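Local structure of phosphoheptose isomerase (Neisseria gonorrhoeae, 5I01) at residues Val117-Ser122 / Ile145-Arg150. The protein probably catalyses the isomerisation of sedoheptulose 7-phosphate to D-glycero-D-manno-heptose 7-phosphate, working as a zinc-binding homotetramer. The protein carries 1 engineered substitution. Residues are numbered along the deposited sequence; the frame is centred on the assembly and turned at random.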
loop_
_atom_site.group_PDB
_atom_site.type_symbol
_atom_site.label_atom_id
_atom_site.label_comp_id
_atom_site.label_asym_id
_atom_site.label_seq_id
_atom_site.Cartn_x
_atom_site.Cartn_y
_atom_site.Cartn_z
ATOM N N VAL A 117 18.116 4.223 12.248
ATOM C CA VAL A 117 18.846 3.850 11.051
ATOM C C VAL A 117 17.954 3.979 9.823
ATOM O O VAL A 117 16.838 3.484 9.820
ATOM C CB VAL A 117 19.420 2.428 11.189
ATOM C CG1 VAL A 117 19.909 1.887 9.856
ATOM C CG2 VAL A 117 20.552 2.441 12.202
ATOM N N LEU A 118 18.457 4.681 8.809
ATOM C CA LEU A 118 17.840 4.749 7.511
ATOM C C LEU A 118 18.567 3.795 6.588
ATOM O O LEU A 118 19.794 3.886 6.429
ATOM C CB LEU A 118 17.924 6.160 6.941
ATOM C CG LEU A 118 17.387 6.394 5.517
ATOM C CD1 LEU A 118 15.911 6.058 5.440
ATOM C CD2 LEU A 118 17.617 7.821 5.052
ATOM N N VAL A 119 17.801 2.899 5.970
ATOM C CA VAL A 119 18.284 2.050 4.902
ATOM C C VAL A 119 17.743 2.619 3.618
ATOM O O VAL A 119 16.570 2.463 3.328
ATOM C CB VAL A 119 17.828 0.592 5.076
ATOM C CG1 VAL A 119 18.259 -0.262 3.885
ATOM C CG2 VAL A 119 18.373 0.026 6.385
ATOM N N GLY A 120 18.598 3.285 2.849
ATOM C CA GLY A 120 18.198 3.880 1.576
ATOM C C GLY A 120 18.591 2.953 0.451
ATOM O O GLY A 120 19.749 2.576 0.355
ATOM N N ILE A 121 17.635 2.590 -0.402
ATOM C CA ILE A 121 17.884 1.633 -1.477
ATOM C C ILE A 121 17.731 2.350 -2.813
ATOM O O ILE A 121 16.727 3.033 -3.047
ATOM C CB ILE A 121 16.950 0.407 -1.408
ATOM C CG1 ILE A 121 16.946 -0.188 0.008
ATOM C CG2 ILE A 121 17.396 -0.672 -2.403
ATOM C CD1 ILE A 121 15.859 -1.205 0.261
ATOM N N SER A 122 18.742 2.184 -3.675
ATOM C CA SER A 122 18.840 2.895 -4.940
ATOM C C SER A 122 19.812 2.185 -5.892
ATOM O O SER A 122 21.026 2.164 -5.648
ATOM C CB SER A 122 19.322 4.320 -4.673
ATOM O OG SER A 122 19.532 5.035 -5.876
ATOM N N ILE A 145 22.507 3.253 6.039
ATOM C CA ILE A 145 22.985 2.081 5.312
ATOM C C ILE A 145 22.452 2.211 3.895
ATOM O O ILE A 145 21.243 2.136 3.669
ATOM C CB ILE A 145 22.515 0.756 5.949
ATOM C CG1 ILE A 145 23.089 0.617 7.359
ATOM C CG2 ILE A 145 22.921 -0.450 5.091
ATOM C CD1 ILE A 145 22.415 -0.445 8.200
ATOM N N ALA A 146 23.356 2.427 2.947
ATOM C CA ALA A 146 22.983 2.616 1.558
ATOM C C ALA A 146 23.128 1.296 0.818
ATOM O O ALA A 146 24.187 0.668 0.880
ATOM C CB ALA A 146 23.866 3.676 0.920
ATOM N N LEU A 147 22.057 0.875 0.140
ATOM C CA LEU A 147 22.115 -0.227 -0.805
ATOM C C LEU A 147 22.101 0.385 -2.200
ATOM O O LEU A 147 21.055 0.855 -2.658
ATOM C CB LEU A 147 20.948 -1.204 -0.596
ATOM C CG LEU A 147 21.159 -2.215 0.544
ATOM C CD1 LEU A 147 21.217 -1.502 1.890
ATOM C CD2 LEU A 147 20.075 -3.273 0.578
ATOM N N THR A 148 23.269 0.395 -2.854
ATOM C CA THR A 148 23.446 1.007 -4.185
ATOM C C THR A 148 23.965 0.023 -5.224
ATOM O O THR A 148 24.288 -1.119 -4.903
ATOM C CB THR A 148 24.412 2.212 -4.142
ATOM O OG1 THR A 148 25.750 1.754 -3.908
ATOM C CG2 THR A 148 24.008 3.211 -3.047
ATOM N N GLY A 149 24.023 0.479 -6.476
ATOM C CA GLY A 149 24.607 -0.286 -7.584
ATOM C C GLY A 149 25.511 0.581 -8.424
ATOM O O GLY A 149 25.636 1.773 -8.170
ATOM N N ARG A 150 26.130 -0.023 -9.433
ATOM C CA ARG A 150 27.075 0.666 -10.345
ATOM C C ARG A 150 28.298 1.228 -9.567
ATOM O O ARG A 150 29.002 0.441 -8.930
ATOM C CB ARG A 150 26.341 1.700 -11.226
ATOM C CG ARG A 150 25.315 1.047 -12.132
ATOM C CD ARG A 150 24.278 2.002 -12.700
ATOM N NE ARG A 150 23.166 1.249 -13.297
ATOM C CZ ARG A 150 22.169 1.771 -14.016
ATOM N NH1 ARG A 150 22.107 3.082 -14.258
ATOM N NH2 ARG A 150 21.217 0.972 -14.503
#
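Ile145 hydrogen-bonds to the parallel strand 117-122 through both backbone groups: its N donates to Leu118 O (2.8 Å, nearly straight), and its O accepts from Gly120 N along a more bent path (3.0 Å, 139°). Its beta-branched side chain suits an extended strand. With CG1 anti to the carbonyl carbon (chi1 -63°), CD1 reaches back to Val117 CG1 at 3.8 Å, under helix 29-44. Ala146, beside Gly120, puts just a methyl on the other face, where it meets Leu165 of the next strand. Leu147 repeats the two-bond pattern, N to Gly120 O at 2.9 Å and O from Ser122 N at 2.9 Å. Its branched end suits the apolar face: CD1 crosses to Val119 CG1 (3.8 Å), while CB lies alongside Ile121 CG2 beneath helix 173-193. Thr148 brings its CA against Ser122 O (3.1 Å), a CH···O contact, and its buried hydroxyl OG1 finds a polar partner in Asn167 OD1, a hydrogen bond to strand 164-168. With helix 128-139 the strands form a beta-alpha-beta unit of the SIS fold. The four bonds thus satisfy these N-H and C=O groups in a buried, otherwise largely aliphatic contact, ending at Ser122, whose OG is hydrogen-bonded to Ser127 OG; both serines probably bind substrate.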